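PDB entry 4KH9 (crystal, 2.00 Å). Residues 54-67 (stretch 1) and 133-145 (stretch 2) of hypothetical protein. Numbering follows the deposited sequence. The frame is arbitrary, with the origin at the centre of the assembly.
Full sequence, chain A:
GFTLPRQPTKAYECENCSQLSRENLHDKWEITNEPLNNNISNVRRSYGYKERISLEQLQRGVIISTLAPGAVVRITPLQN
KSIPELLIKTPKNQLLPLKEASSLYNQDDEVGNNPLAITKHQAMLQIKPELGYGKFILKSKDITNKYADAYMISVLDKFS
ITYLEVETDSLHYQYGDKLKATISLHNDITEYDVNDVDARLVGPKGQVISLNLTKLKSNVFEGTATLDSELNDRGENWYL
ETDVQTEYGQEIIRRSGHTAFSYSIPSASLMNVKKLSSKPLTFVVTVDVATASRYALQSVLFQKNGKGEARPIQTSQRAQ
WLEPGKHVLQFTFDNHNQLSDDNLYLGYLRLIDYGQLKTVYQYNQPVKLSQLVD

Stretch 1 (54-67) SLEQLQRGVIISTL
Stretch 2 (133-145) YGKFILKSKDITN

The most unusual feature of this contact is that one strand, 135-140, binds a helix end and an antiparallel strand in succession, with G61 as the hinge. Helix 55-60 runs at 111° to that strand, its axis coming within 5.6 Å. S54 caps it, chi1 p, with OG accepting from Q57 N at 3.1 Å. The chain leaves the helix at G61 (phi/psi 110/134), angles that call for glycine; a CB there would also lie 2.8 Å from I137 CG2, a clash.

Strand 62-65 then runs antiparallel to 135-140, pairing V62 with L138, I63 with I137, I64 with F136 and S65 with K135, at CA-CA distances of 4.7 to 5.0 Å. V62 and L138 exchange two hydrogen bonds, V62 N to L138 O at 2.7 Å and L138 N to V62 O at 2.8 Å. I64 and F136 repeat the pattern, I64 N to F136 O at 2.7 Å and F136 N to I64 O at 2.8 Å. The ladder extends at one end through T66 N to G134 O, 2.9 Å, and G134 N to T66 OG1, 3.2 Å; T66 is chi1 p. G134 adopts 134/-139, again calling for glycine. At the other end, S140 N donates to L58 O at 2.9 Å, and K139 NZ reaches Q59 O at 3.2 Å.

V62, I64, F136 and L138 share the buried sheet face, where hydrophobic side chains fit. I64 (m, t) sets CD1 3.5 Å from L138 CB, while L138 (t, p) meets the helix, its CD2 3.9 Å from L58 CD2. F136 (m, chi2 77°) brings its ring edge to T66 OG1, 3.6 Å from CE1. On the opposite face, I63 CG2 packs 3.9 Å from K135 CG; the lysine's aliphatic stem covers the isoleucine, and its charged amine suits an exposed site. Beyond the strand, L55 (t, p) places CG 3.8 Å from I143 CG2.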

# COMPACT_ATOMS: atom_id res chain seq x y z
N SER A 54 -23.06 8.89 6.18
CA SER A 54 -24.12 8.24 6.93
C SER A 54 -25.44 8.45 6.24
O SER A 54 -25.58 9.33 5.40
CB SER A 54 -24.18 8.81 8.35
OG SER A 54 -24.63 10.15 8.31
N LEU A 55 -26.44 7.67 6.64
CA LEU A 55 -27.81 7.80 6.18
C LEU A 55 -28.35 9.21 6.58
O LEU A 55 -29.04 9.83 5.78
CB LEU A 55 -28.64 6.67 6.79
CG LEU A 55 -30.07 6.52 6.33
CD1 LEU A 55 -30.18 6.29 4.80
CD2 LEU A 55 -30.75 5.42 7.10
N GLU A 56 -27.94 9.75 7.75
CA GLU A 56 -28.31 11.10 8.21
C GLU A 56 -27.78 12.17 7.24
O GLU A 56 -28.45 13.16 7.01
CB GLU A 56 -27.80 11.38 9.65
CG GLU A 56 -28.49 10.59 10.76
CD GLU A 56 -28.08 9.14 10.93
OE1 GLU A 56 -27.13 8.69 10.24
OE2 GLU A 56 -28.69 8.44 11.76
N GLN A 57 -26.58 11.99 6.70
CA GLN A 57 -26.02 12.92 5.73
C GLN A 57 -26.79 12.82 4.40
O GLN A 57 -27.09 13.85 3.79
CB GLN A 57 -24.52 12.67 5.52
CG GLN A 57 -23.67 13.03 6.77
CD GLN A 57 -22.21 12.64 6.65
OE1 GLN A 57 -21.87 11.57 6.18
NE2 GLN A 57 -21.32 13.46 7.16
N LEU A 58 -27.14 11.60 3.96
CA LEU A 58 -27.92 11.36 2.74
C LEU A 58 -29.27 12.02 2.81
O LEU A 58 -29.75 12.47 1.79
CB LEU A 58 -28.14 9.87 2.47
CG LEU A 58 -27.17 9.10 1.62
CD1 LEU A 58 -27.62 7.61 1.52
CD2 LEU A 58 -27.02 9.70 0.17
N GLN A 59 -29.90 12.04 3.99
CA GLN A 59 -31.21 12.64 4.17
C GLN A 59 -31.12 14.16 3.93
O GLN A 59 -31.97 14.73 3.27
CB GLN A 59 -31.74 12.33 5.58
CG GLN A 59 -33.23 12.67 5.76
CD GLN A 59 -33.69 12.60 7.20
OE1 GLN A 59 -32.90 12.52 8.15
NE2 GLN A 59 -35.00 12.68 7.38
N ARG A 60 -30.06 14.79 4.47
CA ARG A 60 -29.83 16.23 4.32
C ARG A 60 -29.28 16.55 2.92
O ARG A 60 -29.51 17.64 2.40
CB ARG A 60 -28.86 16.72 5.42
CG ARG A 60 -29.46 16.66 6.82
CD ARG A 60 -28.44 16.99 7.88
NE ARG A 60 -28.65 18.31 8.48
CZ ARG A 60 -29.18 18.51 9.69
NH1 ARG A 60 -29.56 17.48 10.43
NH2 ARG A 60 -29.33 19.75 10.16
N GLY A 61 -28.55 15.60 2.33
CA GLY A 61 -27.93 15.76 1.02
C GLY A 61 -26.44 15.86 1.14
O GLY A 61 -25.91 16.56 2.00
N VAL A 62 -25.75 15.12 0.30
CA VAL A 62 -24.29 15.01 0.26
C VAL A 62 -23.77 15.67 -1.02
O VAL A 62 -24.28 15.39 -2.11
CB VAL A 62 -23.90 13.50 0.37
CG1 VAL A 62 -22.47 13.23 -0.09
CG2 VAL A 62 -24.11 13.00 1.80
N ILE A 63 -22.71 16.49 -0.91
CA ILE A 63 -22.13 17.15 -2.06
C ILE A 63 -21.26 16.18 -2.84
O ILE A 63 -20.34 15.59 -2.28
CB ILE A 63 -21.32 18.41 -1.64
CG1 ILE A 63 -22.27 19.51 -1.09
CG2 ILE A 63 -20.42 18.94 -2.82
CD1 ILE A 63 -21.62 20.55 -0.20
N ILE A 64 -21.56 16.04 -4.15
CA ILE A 64 -20.75 15.31 -5.11
C ILE A 64 -20.11 16.40 -5.97
O ILE A 64 -20.84 17.08 -6.69
CB ILE A 64 -21.55 14.25 -5.91
CG1 ILE A 64 -22.14 13.16 -4.98
CG2 ILE A 64 -20.67 13.64 -7.03
CD1 ILE A 64 -23.06 12.16 -5.68
N SER A 65 -18.79 16.63 -5.83
CA SER A 65 -18.11 17.70 -6.55
C SER A 65 -17.28 17.14 -7.70
O SER A 65 -16.51 16.21 -7.53
CB SER A 65 -17.22 18.50 -5.59
OG SER A 65 -16.21 17.67 -5.02
N THR A 66 -17.53 17.67 -8.90
CA THR A 66 -16.85 17.25 -10.10
C THR A 66 -16.25 18.48 -10.77
O THR A 66 -16.79 19.57 -10.63
CB THR A 66 -17.80 16.44 -11.03
OG1 THR A 66 -18.76 17.32 -11.59
CG2 THR A 66 -18.48 15.25 -10.32
N LEU A 67 -15.17 18.30 -11.51
CA LEU A 67 -14.47 19.37 -12.22
C LEU A 67 -14.56 19.20 -13.75
O LEU A 67 -14.20 20.12 -14.51
CB LEU A 67 -12.99 19.41 -11.78
CG LEU A 67 -12.75 19.67 -10.28
CD1 LEU A 67 -11.28 19.54 -9.94
CD2 LEU A 67 -13.34 21.04 -9.85
N TYR A 133 -20.64 19.87 -15.09
CA TYR A 133 -19.90 19.59 -13.87
C TYR A 133 -20.13 20.65 -12.82
O TYR A 133 -20.69 21.69 -13.11
CB TYR A 133 -18.39 19.47 -14.17
CG TYR A 133 -17.78 20.71 -14.76
CD1 TYR A 133 -17.79 20.93 -16.14
CD2 TYR A 133 -17.17 21.67 -13.96
CE1 TYR A 133 -17.23 22.08 -16.70
CE2 TYR A 133 -16.62 22.83 -14.50
CZ TYR A 133 -16.63 23.02 -15.87
OH TYR A 133 -16.05 24.14 -16.40
N GLY A 134 -19.67 20.36 -11.61
CA GLY A 134 -19.78 21.27 -10.49
C GLY A 134 -20.27 20.58 -9.25
O GLY A 134 -19.87 19.45 -8.96
N LYS A 135 -21.16 21.26 -8.52
CA LYS A 135 -21.67 20.74 -7.27
C LYS A 135 -23.02 20.05 -7.48
O LYS A 135 -24.02 20.69 -7.81
CB LYS A 135 -21.75 21.85 -6.21
CG LYS A 135 -22.44 21.47 -4.91
CD LYS A 135 -22.62 22.71 -4.04
CE LYS A 135 -23.81 22.60 -3.12
NZ LYS A 135 -23.95 23.77 -2.21
N PHE A 136 -23.00 18.72 -7.35
CA PHE A 136 -24.17 17.86 -7.40
C PHE A 136 -24.50 17.55 -5.95
O PHE A 136 -23.60 17.55 -5.10
CB PHE A 136 -23.93 16.60 -8.23
CG PHE A 136 -23.73 16.76 -9.72
CD1 PHE A 136 -22.52 17.21 -10.23
CD2 PHE A 136 -24.73 16.41 -10.61
CE1 PHE A 136 -22.33 17.34 -11.61
CE2 PHE A 136 -24.54 16.53 -11.99
CZ PHE A 136 -23.33 16.97 -12.49
N ILE A 137 -25.77 17.33 -5.65
CA ILE A 137 -26.21 16.99 -4.31
C ILE A 137 -26.93 15.63 -4.40
O ILE A 137 -27.93 15.51 -5.10
CB ILE A 137 -27.08 18.09 -3.65
CG1 ILE A 137 -26.30 19.44 -3.59
CG2 ILE A 137 -27.57 17.63 -2.22
CD1 ILE A 137 -27.05 20.62 -2.95
N LEU A 138 -26.38 14.62 -3.72
CA LEU A 138 -26.97 13.30 -3.64
C LEU A 138 -27.83 13.26 -2.41
O LEU A 138 -27.37 13.67 -1.34
CB LEU A 138 -25.88 12.22 -3.61
CG LEU A 138 -26.35 10.75 -3.63
CD1 LEU A 138 -27.03 10.36 -4.98
CD2 LEU A 138 -25.17 9.81 -3.29
N LYS A 139 -29.06 12.81 -2.55
CA LYS A 139 -29.99 12.81 -1.43
C LYS A 139 -30.83 11.54 -1.44
O LYS A 139 -31.12 10.95 -2.49
CB LYS A 139 -30.90 14.07 -1.53
CG LYS A 139 -31.78 14.37 -0.30
CD LYS A 139 -32.92 15.34 -0.65
CE LYS A 139 -32.65 16.77 -0.28
NZ LYS A 139 -32.80 17.01 1.18
N SER A 140 -31.22 11.13 -0.26
CA SER A 140 -32.11 10.01 -0.05
C SER A 140 -33.54 10.49 -0.26
O SER A 140 -33.87 11.62 0.10
CB SER A 140 -31.92 9.48 1.37
OG SER A 140 -32.54 8.22 1.47
N LYS A 141 -34.40 9.66 -0.83
CA LYS A 141 -35.81 10.01 -1.06
C LYS A 141 -36.56 9.92 0.30
O LYS A 141 -37.42 10.75 0.60
CB LYS A 141 -36.39 9.07 -2.13
CG LYS A 141 -37.72 9.51 -2.72
CD LYS A 141 -38.16 8.63 -3.90
CE LYS A 141 -37.27 8.73 -5.12
NZ LYS A 141 -37.71 7.86 -6.24
N ASP A 142 -36.18 8.93 1.12
CA ASP A 142 -36.74 8.69 2.46
C ASP A 142 -35.71 7.95 3.32
O ASP A 142 -34.64 7.58 2.83
CB ASP A 142 -38.05 7.89 2.36
CG ASP A 142 -37.89 6.48 1.80
OD1 ASP A 142 -36.82 6.18 1.21
OD2 ASP A 142 -38.83 5.67 1.96
N ILE A 143 -36.00 7.73 4.59
CA ILE A 143 -35.12 6.93 5.44
C ILE A 143 -36.01 5.89 6.12
O ILE A 143 -37.14 6.21 6.48
CB ILE A 143 -34.23 7.72 6.45
CG1 ILE A 143 -35.06 8.56 7.45
CG2 ILE A 143 -33.20 8.58 5.73
CD1 ILE A 143 -34.26 9.24 8.61
N THR A 144 -35.54 4.66 6.22
CA THR A 144 -36.25 3.57 6.89
C THR A 144 -35.22 2.86 7.79
O THR A 144 -34.03 3.09 7.62
CB THR A 144 -36.96 2.61 5.90
OG1 THR A 144 -36.00 1.74 5.33
CG2 THR A 144 -37.80 3.31 4.82
N ASN A 145 -35.69 1.96 8.68
CA ASN A 145 -34.82 1.16 9.55
C ASN A 145 -34.27 -0.06 8.78
O ASN A 145 -33.64 -0.92 9.39
CB ASN A 145 -35.59 0.72 10.81
CG ASN A 145 -36.88 -0.04 10.53
OD1 ASN A 145 -37.27 -0.25 9.37
ND2 ASN A 145 -37.57 -0.47 11.58